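PDB 7OL1: L-threonine 3-dehydrogenase from Clostridioides difficile, which probably catalyses the NAD-dependent oxidation of the 3-hydroxyl group of L-threonine. Local coordinates for residues A[89-94]-A[130-135]; A[121-126]-A[172-177]; A[192-197]-A[326-331]; A[228-233]-A[269-274]. All coordinates share one frame; numbering follows the deposited sequence.

Contact 1 of 4, residues A[89-94]-A[130-135]; sequences DVDTII and DCKFFT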
loop_
_atom_site.group_PDB
_atom_site.type_symbol
_atom_site.label_atom_id
_atom_site.label_comp_id
_atom_site.label_asym_id
_atom_site.label_seq_id
_atom_site.Cartn_x
_atom_site.Cartn_y
_atom_site.Cartn_z
ATOM N N ASP A 89 -9.612 -29.905 -2.767
ATOM C CA ASP A 89 -9.550 -29.684 -1.298
ATOM C C ASP A 89 -8.154 -29.240 -0.851
ATOM O O ASP A 89 -7.552 -29.977 -0.064
ATOM C CB ASP A 89 -9.849 -30.968 -0.534
ATOM C CG ASP A 89 -11.088 -31.687 -1.008
ATOM O OD1 ASP A 89 -12.196 -31.066 -0.987
ATOM O OD2 ASP A 89 -10.918 -32.858 -1.395
ATOM N N VAL A 90 -7.653 -28.100 -1.325
ATOM C CA VAL A 90 -6.251 -27.668 -1.059
ATOM C C VAL A 90 -6.170 -27.101 0.363
ATOM O O VAL A 90 -7.189 -26.671 0.885
ATOM C CB VAL A 90 -5.768 -26.663 -2.112
ATOM C CG1 VAL A 90 -5.607 -27.329 -3.466
ATOM C CG2 VAL A 90 -6.689 -25.462 -2.201
ATOM N N ASP A 91 -5.007 -27.207 0.997
ATOM C CA ASP A 91 -4.740 -26.662 2.359
ATOM C C ASP A 91 -3.737 -25.507 2.224
ATOM O O ASP A 91 -3.676 -24.690 3.135
ATOM C CB ASP A 91 -4.260 -27.763 3.314
ATOM C CG ASP A 91 -3.078 -28.575 2.796
ATOM O OD1 ASP A 91 -1.938 -28.100 2.993
ATOM O OD2 ASP A 91 -3.303 -29.680 2.188
ATOM N N THR A 92 -3.048 -25.420 1.083
ATOM C CA THR A 92 -2.036 -24.392 0.741
ATOM C C THR A 92 -2.317 -23.780 -0.634
ATOM O O THR A 92 -2.482 -24.537 -1.593
ATOM C CB THR A 92 -0.657 -25.045 0.723
ATOM O OG1 THR A 92 -0.611 -25.731 1.970
ATOM C CG2 THR A 92 0.478 -24.062 0.553
ATOM N N ILE A 93 -2.292 -22.451 -0.731
ATOM C CA ILE A 93 -2.285 -21.701 -2.019
ATOM C C ILE A 93 -0.972 -20.914 -2.079
ATOM O O ILE A 93 -0.740 -20.099 -1.208
ATOM C CB ILE A 93 -3.532 -20.799 -2.109
ATOM C CG1 ILE A 93 -4.820 -21.585 -1.840
ATOM C CG2 ILE A 93 -3.603 -20.072 -3.445
ATOM C CD1 ILE A 93 -6.089 -20.790 -2.044
ATOM N N ILE A 94 -0.115 -21.213 -3.035
ATOM C CA ILE A 94 1.081 -20.400 -3.339
ATOM C C ILE A 94 0.698 -19.495 -4.514
ATOM O O ILE A 94 0.839 -19.902 -5.695
ATOM C CB ILE A 94 2.296 -21.304 -3.606
ATOM C CG1 ILE A 94 2.578 -22.205 -2.401
ATOM C CG2 ILE A 94 3.516 -20.477 -3.986
ATOM C CD1 ILE A 94 3.550 -23.307 -2.689
ATOM N N ASP A 130 -9.688 -21.781 5.350
ATOM C CA ASP A 130 -8.564 -22.027 6.294
ATOM C C ASP A 130 -7.327 -22.519 5.537
ATOM O O ASP A 130 -6.685 -23.480 5.978
ATOM C CB ASP A 130 -8.950 -23.042 7.372
ATOM C CG ASP A 130 -8.975 -22.409 8.742
ATOM O OD1 ASP A 130 -10.002 -21.763 9.064
ATOM O OD2 ASP A 130 -7.948 -22.526 9.445
ATOM N N CYS A 131 -6.985 -21.875 4.438
ATOM C CA CYS A 131 -5.744 -22.189 3.697
ATOM C C CYS A 131 -4.584 -21.418 4.288
ATOM O O CYS A 131 -4.804 -20.336 4.881
ATOM C CB CYS A 131 -5.795 -21.780 2.238
ATOM S SG CYS A 131 -6.893 -22.864 1.318
ATOM N N LYS A 132 -3.424 -22.026 4.111
ATOM C CA LYS A 132 -2.101 -21.398 4.120
ATOM C C LYS A 132 -2.038 -20.585 2.835
ATOM O O LYS A 132 -2.407 -21.126 1.784
ATOM C CB LYS A 132 -1.029 -22.487 4.225
ATOM C CG LYS A 132 -1.094 -23.287 5.522
ATOM C CD LYS A 132 0.106 -24.174 5.744
ATOM C CE LYS A 132 -0.185 -25.628 5.448
ATOM N NZ LYS A 132 -0.914 -26.268 6.569
ATOM N N PHE A 133 -1.600 -19.339 2.938
ATOM C CA PHE A 133 -1.569 -18.388 1.811
ATOM C C PHE A 133 -0.189 -17.713 1.745
ATOM O O PHE A 133 0.135 -16.800 2.533
ATOM C CB PHE A 133 -2.757 -17.422 1.915
ATOM C CG PHE A 133 -2.989 -16.710 0.606
ATOM C CD1 PHE A 133 -3.767 -17.279 -0.381
ATOM C CD2 PHE A 133 -2.344 -15.519 0.317
ATOM C CE1 PHE A 133 -3.945 -16.643 -1.595
ATOM C CE2 PHE A 133 -2.508 -14.896 -0.908
ATOM C CZ PHE A 133 -3.305 -15.465 -1.866
ATOM N N PHE A 134 0.609 -18.150 0.784
ATOM C CA PHE A 134 1.930 -17.585 0.472
ATOM C C PHE A 134 1.843 -16.666 -0.751
ATOM O O PHE A 134 1.513 -17.141 -1.794
ATOM C CB PHE A 134 2.924 -18.705 0.221
ATOM C CG PHE A 134 4.329 -18.213 0.014
ATOM C CD1 PHE A 134 4.739 -17.769 -1.235
ATOM C CD2 PHE A 134 5.214 -18.160 1.069
ATOM C CE1 PHE A 134 6.027 -17.316 -1.436
ATOM C CE2 PHE A 134 6.501 -17.701 0.871
ATOM C CZ PHE A 134 6.904 -17.289 -0.379
ATOM N N THR A 135 2.210 -15.398 -0.585
ATOM C CA THR A 135 2.409 -14.391 -1.642
ATOM C C THR A 135 3.861 -13.926 -1.638
ATOM O O THR A 135 4.356 -13.435 -0.642
ATOM C CB THR A 135 1.588 -13.137 -1.352
ATOM O OG1 THR A 135 0.428 -13.525 -0.609
ATOM C CG2 THR A 135 1.284 -12.361 -2.614
#
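Ile93 and Phe133 meet on one face of the sheet because chi1 of Ile93 (-52°) sets CG1 beside the backbone N and leaves CG2 trans to that N, while the Phe133 ring swings out trans to its own (chi1 -164°). The methyl carbon CG2 of Ile93 then approaches CE1 of Phe133 obliquely, at 3.9 Å. On the same face the other branch of the isoleucine turns back, bringing Ile93 CG1 to 4.0 Å from Cys131 SG, and helix 108-129 packs over this layer. The reverse face carries Thr92, Lys132, Ile94 and Phe134. There CE of Lys132 lies 3.5 Å from Thr92 OG1, while its ammonium remains near Asp91 without forming a salt bridge. The Asp91 carboxylate is already engaged by the backbone N-H groups of Lys23 and Lys24 and by the Thr92 hydroxyl, which donates to OD1 from above the carboxylate plane. A ladder of backbone bonds sets the register: Lys132 N to Asp91 O (2.8 Å), Ile93 N to Lys132 O (2.8 Å) and Phe134 N to Ile93 O (3.1 Å). Two neighbouring parallel strands joined through helix 108-129 form a beta-alpha-beta crossover, the building unit of the Rossmann fold.

Contact 2 of 4, residues A[121-126]-A[172-177]; sequences NGLEIA and LLCDYY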
loop_
_atom_site.group_PDB
_atom_site.type_symbol
_atom_site.label_atom_id
_atom_site.label_comp_id
_atom_site.label_asym_id
_atom_site.label_seq_id
_atom_site.Cartn_x
_atom_site.Cartn_y
_atom_site.Cartn_z
ATOM N N ASN A 121 -8.663 -11.806 -4.095
ATOM C CA ASN A 121 -9.550 -12.950 -4.395
ATOM C C ASN A 121 -9.002 -14.133 -3.607
ATOM O O ASN A 121 -9.751 -14.766 -2.836
ATOM C CB ASN A 121 -9.649 -13.198 -5.905
ATOM C CG ASN A 121 -10.558 -12.234 -6.659
ATOM O OD1 ASN A 121 -11.362 -11.479 -6.081
ATOM N ND2 ASN A 121 -10.416 -12.252 -7.977
ATOM N N GLY A 122 -7.720 -14.417 -3.793
ATOM C CA GLY A 122 -7.027 -15.503 -3.076
ATOM C C GLY A 122 -7.153 -15.360 -1.565
ATOM O O GLY A 122 -7.223 -16.392 -0.880
ATOM N N LEU A 123 -7.150 -14.140 -1.037
ATOM C CA LEU A 123 -7.152 -13.955 0.431
ATOM C C LEU A 123 -8.546 -14.327 0.920
ATOM O O LEU A 123 -8.659 -15.019 1.945
ATOM C CB LEU A 123 -6.752 -12.523 0.808
ATOM C CG LEU A 123 -5.254 -12.224 0.708
ATOM C CD1 LEU A 123 -4.983 -10.738 0.792
ATOM C CD2 LEU A 123 -4.474 -12.952 1.797
ATOM N N GLU A 124 -9.567 -13.921 0.168
ATOM C CA GLU A 124 -10.992 -14.149 0.538
ATOM C C GLU A 124 -11.232 -15.664 0.480
ATOM O O GLU A 124 -11.954 -16.187 1.373
ATOM C CB GLU A 124 -11.921 -13.297 -0.334
ATOM C CG GLU A 124 -12.115 -11.878 0.178
ATOM C CD GLU A 124 -12.990 -11.775 1.416
ATOM O OE1 GLU A 124 -12.640 -10.986 2.362
ATOM O OE2 GLU A 124 -14.029 -12.483 1.438
ATOM N N ILE A 125 -10.610 -16.357 -0.480
ATOM C CA ILE A 125 -10.708 -17.838 -0.576
ATOM C C ILE A 125 -10.057 -18.444 0.669
ATOM O O ILE A 125 -10.704 -19.261 1.331
ATOM C CB ILE A 125 -10.072 -18.340 -1.878
ATOM C CG1 ILE A 125 -10.949 -18.003 -3.082
ATOM C CG2 ILE A 125 -9.816 -19.826 -1.786
ATOM C CD1 ILE A 125 -10.253 -18.114 -4.408
ATOM N N ALA A 126 -8.829 -18.036 0.996
ATOM C CA ALA A 126 -8.053 -18.571 2.138
ATOM C C ALA A 126 -8.801 -18.294 3.444
ATOM O O ALA A 126 -8.872 -19.187 4.299
ATOM C CB ALA A 126 -6.694 -17.957 2.144
ATOM N N LEU A 172 0.660 -5.162 3.072
ATOM C CA LEU A 172 -0.281 -4.564 4.053
ATOM C C LEU A 172 -1.550 -5.403 4.138
ATOM O O LEU A 172 -2.068 -5.614 5.248
ATOM C CB LEU A 172 -0.581 -3.133 3.616
ATOM C CG LEU A 172 0.589 -2.184 3.856
ATOM C CD1 LEU A 172 0.410 -0.845 3.159
ATOM C CD2 LEU A 172 0.758 -1.975 5.345
ATOM N N LEU A 173 -2.003 -5.896 2.996
ATOM C CA LEU A 173 -3.324 -6.554 2.863
ATOM C C LEU A 173 -3.206 -7.972 3.419
ATOM O O LEU A 173 -4.100 -8.422 4.205
ATOM C CB LEU A 173 -3.647 -6.539 1.373
ATOM C CG LEU A 173 -5.108 -6.537 0.967
ATOM C CD1 LEU A 173 -5.933 -5.568 1.795
ATOM C CD2 LEU A 173 -5.166 -6.173 -0.501
ATOM N N CYS A 174 -2.128 -8.652 3.031
ATOM C CA CYS A 174 -1.821 -9.986 3.559
ATOM C C CYS A 174 -1.673 -9.915 5.084
ATOM O O CYS A 174 -2.227 -10.816 5.753
ATOM C CB CYS A 174 -0.592 -10.555 2.886
ATOM S SG CYS A 174 -0.830 -10.867 1.121
ATOM N N ASP A 175 -1.014 -8.887 5.638
ATOM C CA ASP A 175 -0.893 -8.786 7.124
ATOM C C ASP A 175 -2.284 -8.492 7.706
ATOM O O ASP A 175 -2.599 -9.064 8.768
ATOM C CB ASP A 175 0.200 -7.822 7.607
ATOM C CG ASP A 175 1.626 -8.379 7.527
ATOM O OD1 ASP A 175 1.821 -9.548 7.098
ATOM O OD2 ASP A 175 2.554 -7.624 7.866
ATOM N N TYR A 176 -3.118 -7.689 7.034
ATOM C CA TYR A 176 -4.490 -7.374 7.532
ATOM C C TYR A 176 -5.311 -8.668 7.644
ATOM O O TYR A 176 -6.064 -8.781 8.631
ATOM C CB TYR A 176 -5.234 -6.353 6.673
ATOM C CG TYR A 176 -6.669 -6.104 7.082
ATOM C CD1 TYR A 176 -6.963 -5.210 8.103
ATOM C CD2 TYR A 176 -7.743 -6.703 6.429
ATOM C CE1 TYR A 176 -8.269 -4.953 8.498
ATOM C CE2 TYR A 176 -9.061 -6.464 6.819
ATOM C CZ TYR A 176 -9.333 -5.584 7.868
ATOM O OH TYR A 176 -10.617 -5.303 8.313
ATOM N N TYR A 177 -5.187 -9.602 6.696
ATOM C CA TYR A 177 -6.042 -10.816 6.666
ATOM C C TYR A 177 -5.632 -11.680 7.863
ATOM O O TYR A 177 -6.527 -12.303 8.501
ATOM C CB TYR A 177 -6.046 -11.474 5.271
ATOM C CG TYR A 177 -7.162 -10.960 4.389
ATOM C CD1 TYR A 177 -7.063 -9.751 3.713
ATOM C CD2 TYR A 177 -8.371 -11.632 4.313
ATOM C CE1 TYR A 177 -8.113 -9.247 2.965
ATOM C CE2 TYR A 177 -9.425 -11.151 3.556
ATOM C CZ TYR A 177 -9.297 -9.955 2.880
ATOM O OH TYR A 177 -10.345 -9.499 2.146
#
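The helical segments 121-126 and 172-177 run nearly parallel, with 12° between their axes at a closest approach of 10.8 Å, and Leu123 faces Tyr177 across the gap. One phenol face of Tyr177 receives Leu123 CB almost centrally, 3.8 Å from the ring centroid and 6° off the normal, a clear CH-pi contact. Farther along the leucine, Leu123 CD1 reaches over the ring margin to Tyr177 CD1 (3.7 Å) and also touches Leu173 CG and Cys174 SG, each 4.2 Å away. The hydroxyl is held differently. Glu124 bends at chi2 and brings its carboxylate to the edge of the ring, the two planes 79° apart, where Tyr177 OH donates to Glu124 OE1 at 2.7 Å, using the anti lone pair of that oxygen. Consecutive residues thus meet the tyrosine in two ways, Leu123 over the face and Glu124 at the hydroxyl. Lys78 makes a long, weak ion pair with the other carboxylate oxygen of Glu124. Inward, Leu123 rests on Phe133 of strand 132-138 and Cys174 on Thr135; outward, Leu173 packs on Trp112 of the second subunit, consistent with the helix-bundle dimer interface of extended short-chain dehydrogenases.

Contact 3 of 4, residues A[192-197]-A[326-331]; sequences GLISYV and KDMLEK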
loop_
_atom_site.group_PDB
_atom_site.type_symbol
_atom_site.label_atom_id
_atom_site.label_comp_id
_atom_site.label_asym_id
_atom_site.label_seq_id
_atom_site.Cartn_x
_atom_site.Cartn_y
_atom_site.Cartn_z
ATOM N N GLY A 192 16.838 -10.389 -6.994
ATOM C CA GLY A 192 17.224 -11.027 -8.262
ATOM C C GLY A 192 17.385 -12.520 -8.072
ATOM O O GLY A 192 18.129 -12.935 -7.171
ATOM N N LEU A 193 16.656 -13.306 -8.854
ATOM C CA LEU A 193 16.848 -14.764 -8.904
ATOM C C LEU A 193 17.579 -15.121 -10.198
ATOM O O LEU A 193 17.335 -14.447 -11.269
ATOM C CB LEU A 193 15.479 -15.433 -8.802
ATOM C CG LEU A 193 14.734 -15.153 -7.503
ATOM C CD1 LEU A 193 13.450 -15.961 -7.415
ATOM C CD2 LEU A 193 15.616 -15.451 -6.311
ATOM N N ILE A 194 18.476 -16.106 -10.052
ATOM C CA ILE A 194 19.333 -16.734 -11.101
ATOM C C ILE A 194 18.855 -18.176 -11.241
ATOM O O ILE A 194 18.875 -18.897 -10.195
ATOM C CB ILE A 194 20.829 -16.718 -10.697
ATOM C CG1 ILE A 194 21.284 -15.382 -10.116
ATOM C CG2 ILE A 194 21.727 -17.129 -11.850
ATOM C CD1 ILE A 194 21.296 -14.293 -11.131
ATOM N N SER A 195 18.450 -18.582 -12.454
ATOM C CA SER A 195 18.149 -20.006 -12.770
ATOM C C SER A 195 18.734 -20.414 -14.124
ATOM O O SER A 195 19.083 -19.535 -14.944
ATOM C CB SER A 195 16.677 -20.315 -12.697
ATOM O OG SER A 195 16.047 -20.107 -13.950
ATOM N N TYR A 196 18.827 -21.728 -14.315
ATOM C CA TYR A 196 19.339 -22.370 -15.548
ATOM C C TYR A 196 18.191 -22.912 -16.401
ATOM O O TYR A 196 18.419 -23.092 -17.604
ATOM C CB TYR A 196 20.305 -23.485 -15.181
ATOM C CG TYR A 196 19.853 -24.444 -14.110
ATOM C CD1 TYR A 196 19.109 -25.569 -14.424
ATOM C CD2 TYR A 196 20.257 -24.284 -12.796
ATOM C CE1 TYR A 196 18.749 -26.495 -13.457
ATOM C CE2 TYR A 196 19.898 -25.195 -11.812
ATOM C CZ TYR A 196 19.148 -26.311 -12.143
ATOM O OH TYR A 196 18.796 -27.223 -11.185
ATOM N N VAL A 197 17.018 -23.155 -15.798
ATOM C CA VAL A 197 15.782 -23.666 -16.471
ATOM C C VAL A 197 15.151 -22.558 -17.320
ATOM O O VAL A 197 14.618 -22.882 -18.386
ATOM C CB VAL A 197 14.746 -24.205 -15.464
ATOM C CG1 VAL A 197 13.466 -24.666 -16.152
ATOM C CG2 VAL A 197 15.310 -25.316 -14.586
ATOM N N LYS A 326 29.946 -22.254 -10.484
ATOM C CA LYS A 326 30.363 -23.618 -10.905
ATOM C C LYS A 326 29.125 -24.333 -11.461
ATOM O O LYS A 326 29.137 -24.698 -12.658
ATOM C CB LYS A 326 31.029 -24.390 -9.758
ATOM C CG LYS A 326 32.028 -25.462 -10.197
ATOM C CD LYS A 326 32.440 -26.455 -9.111
ATOM C CE LYS A 326 33.219 -25.813 -7.983
ATOM N NZ LYS A 326 32.681 -26.218 -6.667
ATOM N N ASP A 327 28.076 -24.449 -10.638
ATOM C CA ASP A 327 26.820 -25.184 -10.950
ATOM C C ASP A 327 26.134 -24.615 -12.197
ATOM O O ASP A 327 25.499 -25.408 -12.906
ATOM C CB ASP A 327 25.818 -25.145 -9.800
ATOM C CG ASP A 327 24.825 -26.286 -9.859
ATOM O OD1 ASP A 327 25.262 -27.435 -9.634
ATOM O OD2 ASP A 327 23.627 -26.018 -10.135
ATOM N N MET A 328 26.223 -23.309 -12.455
ATOM C CA MET A 328 25.529 -22.707 -13.623
ATOM C C MET A 328 26.208 -23.180 -14.910
ATOM O O MET A 328 25.493 -23.481 -15.892
ATOM C CB MET A 328 25.499 -21.176 -13.563
ATOM C CG MET A 328 24.370 -20.662 -12.698
ATOM S SD MET A 328 22.730 -21.015 -13.414
ATOM C CE MET A 328 22.666 -19.742 -14.680
ATOM N N LEU A 329 27.536 -23.284 -14.901
ATOM C CA LEU A 329 28.317 -23.598 -16.124
ATOM C C LEU A 329 28.228 -25.105 -16.411
ATOM O O LEU A 329 28.204 -25.460 -17.593
ATOM C CB LEU A 329 29.747 -23.088 -15.933
ATOM C CG LEU A 329 29.872 -21.568 -15.785
ATOM C CD1 LEU A 329 31.286 -21.150 -15.398
ATOM C CD2 LEU A 329 29.444 -20.860 -17.061
ATOM N N GLU A 330 28.093 -25.946 -15.381
ATOM C CA GLU A 330 27.743 -27.386 -15.531
ATOM C C GLU A 330 26.358 -27.501 -16.185
ATOM O O GLU A 330 26.279 -28.108 -17.279
ATOM C CB GLU A 330 27.724 -28.122 -14.187
ATOM C CG GLU A 330 29.069 -28.184 -13.485
ATOM C CD GLU A 330 29.041 -28.861 -12.122
ATOM O OE1 GLU A 330 28.123 -29.692 -11.874
ATOM O OE2 GLU A 330 29.934 -28.550 -11.308
ATOM N N LYS A 331 25.327 -26.928 -15.542
ATOM C CA LYS A 331 23.881 -27.088 -15.890
ATOM C C LYS A 331 23.564 -26.407 -17.237
ATOM O O LYS A 331 22.541 -26.797 -17.854
ATOM C CB LYS A 331 22.964 -26.541 -14.784
ATOM C CG LYS A 331 22.417 -27.552 -13.778
ATOM C CD LYS A 331 23.462 -28.156 -12.884
ATOM C CE LYS A 331 23.016 -29.437 -12.212
ATOM N NZ LYS A 331 22.438 -29.165 -10.881
#
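CH-pi packing dominates between Tyr196 and Lys331, where the aliphatic part of the lysine lies across one face of the phenol ring. Lys331 CG sits over the centre, 3.7 Å from the ring centroid and only 5° off the normal, while Lys331 CB is 3.8 Å from Tyr196 CG. Sulfur supplies the second kind of interaction: Met328 SD stands at the ring edge, 5.4 Å from the centroid of Tyr196, in a Met-aromatic contact. Two successive bends in the methionine (chi2 -67°, chi3 -77°) leave its terminal methyl beside the strand end, with Met328 CE at 4.0 Å from Ile194 CG2 and at 3.6 Å from the carbonyl oxygen of Ser195. In fold terms, strand 184-194 belongs to the central sheet of the Rossmann-like domain, and its continuation here meets helix 321-334, close to the C-terminus of the chain. No hydrogen bond joins the two segments; instead Lys331 NZ makes a weak salt bridge, at 3.4 Å, with Asp327 OD2, one helical turn earlier. That same carboxylate oxygen is hydrogen-bonded to the hydroxyl of Tyr235, whose side chain also packs on Tyr196 and Met328.

Contact 4 of 4, residues A[228-233]-A[269-274]; sequences GTKMDM and PEEIAD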
loop_
_atom_site.group_PDB
_atom_site.type_symbol
_atom_site.label_atom_id
_atom_site.label_comp_id
_atom_site.label_asym_id
_atom_site.label_seq_id
_atom_site.Cartn_x
_atom_site.Cartn_y
_atom_site.Cartn_z
ATOM N N GLY A 228 30.618 -2.020 -10.670
ATOM C CA GLY A 228 30.485 -1.614 -9.253
ATOM C C GLY A 228 29.043 -1.409 -8.752
ATOM O O GLY A 228 28.895 -1.098 -7.543
ATOM N N THR A 229 28.001 -1.586 -9.582
ATOM C CA THR A 229 26.578 -1.543 -9.138
ATOM C C THR A 229 26.238 -2.833 -8.372
ATOM O O THR A 229 26.268 -3.911 -8.977
ATOM C CB THR A 229 25.616 -1.299 -10.307
ATOM O OG1 THR A 229 25.954 -0.061 -10.934
ATOM C CG2 THR A 229 24.176 -1.244 -9.850
ATOM N N LYS A 230 25.925 -2.726 -7.077
ATOM C CA LYS A 230 25.709 -3.894 -6.185
ATOM C C LYS A 230 24.200 -4.107 -6.002
ATOM O O LYS A 230 23.444 -3.085 -5.964
ATOM C CB LYS A 230 26.472 -3.703 -4.867
ATOM C CG LYS A 230 27.898 -4.256 -4.873
ATOM C CD LYS A 230 28.645 -4.119 -3.549
ATOM C CE LYS A 230 29.443 -5.354 -3.168
ATOM N NZ LYS A 230 29.038 -5.845 -1.829
ATOM N N MET A 231 23.786 -5.383 -5.919
ATOM C CA MET A 231 22.363 -5.831 -5.850
ATOM C C MET A 231 22.246 -7.128 -5.039
ATOM O O MET A 231 23.164 -7.955 -5.104
ATOM C CB MET A 231 21.814 -6.085 -7.258
ATOM C CG MET A 231 20.939 -4.951 -7.766
ATOM S SD MET A 231 20.535 -5.053 -9.531
ATOM C CE MET A 231 22.128 -5.496 -10.222
ATOM N N ASP A 232 21.139 -7.355 -4.336
ATOM C CA ASP A 232 20.927 -8.716 -3.784
ATOM C C ASP A 232 20.568 -9.675 -4.923
ATOM O O ASP A 232 19.836 -9.265 -5.866
ATOM C CB ASP A 232 19.831 -8.797 -2.740
ATOM C CG ASP A 232 20.177 -8.069 -1.470
ATOM O OD1 ASP A 232 19.997 -6.817 -1.461
ATOM O OD2 ASP A 232 20.590 -8.763 -0.512
ATOM N N MET A 233 21.045 -10.910 -4.783
ATOM C CA MET A 233 20.767 -12.052 -5.664
ATOM C C MET A 233 20.625 -13.305 -4.807
ATOM O O MET A 233 21.089 -13.308 -3.638
ATOM C CB MET A 233 21.896 -12.286 -6.657
ATOM C CG MET A 233 22.152 -11.115 -7.531
ATOM S SD MET A 233 20.986 -11.024 -8.836
ATOM C CE MET A 233 21.655 -9.615 -9.717
ATOM N N PRO A 269 28.656 -6.450 -11.332
ATOM C CA PRO A 269 28.930 -7.293 -12.499
ATOM C C PRO A 269 30.374 -7.823 -12.548
ATOM O O PRO A 269 30.622 -8.949 -12.977
ATOM C CB PRO A 269 28.664 -6.327 -13.666
ATOM C CG PRO A 269 27.625 -5.359 -13.132
ATOM C CD PRO A 269 28.010 -5.173 -11.681
ATOM N N GLU A 270 31.296 -6.984 -12.098
ATOM C CA GLU A 270 32.750 -7.257 -12.130
ATOM C C GLU A 270 33.069 -8.392 -11.127
ATOM O O GLU A 270 33.972 -9.185 -11.442
ATOM C CB GLU A 270 33.453 -5.891 -12.034
ATOM C CG GLU A 270 34.421 -5.733 -10.878
ATOM C CD GLU A 270 33.781 -5.010 -9.700
ATOM O OE1 GLU A 270 32.963 -4.072 -9.950
ATOM O OE2 GLU A 270 34.083 -5.392 -8.546
ATOM N N GLU A 271 32.334 -8.547 -10.016
ATOM C CA GLU A 271 32.598 -9.618 -9.004
ATOM C C GLU A 271 32.177 -10.991 -9.565
ATOM O O GLU A 271 32.821 -11.984 -9.158
ATOM C CB GLU A 271 31.880 -9.390 -7.662
ATOM C CG GLU A 271 32.589 -8.478 -6.658
ATOM C CD GLU A 271 31.694 -7.831 -5.590
ATOM O OE1 GLU A 271 31.031 -6.798 -5.888
ATOM O OE2 GLU A 271 31.654 -8.343 -4.444
ATOM N N ILE A 272 31.132 -11.070 -10.413
ATOM C CA ILE A 272 30.671 -12.362 -11.030
ATOM C C ILE A 272 31.763 -12.781 -12.014
ATOM O O ILE A 272 32.313 -13.898 -11.857
ATOM C CB ILE A 272 29.302 -12.320 -11.758
ATOM C CG1 ILE A 272 28.384 -11.191 -11.306
ATOM C CG2 ILE A 272 28.576 -13.661 -11.662
ATOM C CD1 ILE A 272 27.025 -11.271 -11.948
ATOM N N ALA A 273 32.051 -11.902 -12.983
ATOM C CA ALA A 273 33.164 -12.030 -13.948
ATOM C C ALA A 273 34.325 -12.782 -13.284
ATOM O O ALA A 273 34.663 -13.874 -13.775
ATOM C CB ALA A 273 33.584 -10.664 -14.422
ATOM N N ASP A 274 34.863 -12.240 -12.180
ATOM C CA ASP A 274 36.035 -12.785 -11.430
ATOM C C ASP A 274 35.754 -14.216 -10.948
ATOM O O ASP A 274 36.724 -15.008 -10.866
ATOM C CB ASP A 274 36.418 -11.905 -10.231
ATOM C CG ASP A 274 36.974 -10.531 -10.585
ATOM O OD1 ASP A 274 36.996 -10.182 -11.787
ATOM O OD2 ASP A 274 37.384 -9.813 -9.651
#
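Gly228 and Glu270 provide the one hydrogen bond across this contact, and it is weak: Gly228 N donates to Glu270 OE1 at 3.2 Å, with an angle of only 127° at the hydrogen. The setting is the first turn of helix 269-277, met by the loop that leads into strand 232-235 of the central sheet; the join is between this loop and a helix that follows strand 265-266, the antiparallel partner of strand 232-235. The glutamate reaches the loop through a bent chain (chi2 -98°), and its OE1 also has a weak hydrogen bond to the hydroxyl of Ser268. Glu271, next in the helix, places its carboxylate near Lys230, but the opposite charges stop short of a salt bridge, with Lys230 NZ 4.5 Å from Glu271 OE2. What touches is the carbon before the ammonium group, Lys230 CE, at 3.5 Å from Glu271 OE1. The two side chains cross at about a right angle, and the polar end of Glu271 is held chiefly by Ser268 OG, so any attraction to the solvent-exposed lysine is probably modest. Beyond these polar contacts lies the more buried packing. Pro269, which opens the helix, is backed by Tyr207, Ile225 and Tyr287, while Thr229, whose hydroxyl is bonded to Gln294, meets the proline through its carbonyl oxygen. Pro269 CD lies 4.2 Å from Gly228 N and 3.5 Å from Thr229 O.

How the contacts relate
Burial and chemistry change together across the four contacts. Contacts 1 and 2 are buried neighbours, their centres 11 Å apart, and interlock, since helix 108-129 of contact 2 leads directly into strand 132-138 of contact 1: Cys131 N of contact 1 probably hydrogen-bonds to Ala126 O of contact 2. Contact 1 relies on regular backbone bonds, whereas contact 2 depends on one tyrosine and its side-chain partners. Contacts 3 and 4 lie on the opposite side of the chain's centre and involve neighbouring strands of the same sheet, with Met233 touching Gly192 and Ile194. Contact 3, partly buried, is built of ring and sulfur packing; contact 4, at the surface, has one weak hydrogen bond and loosely matched charges.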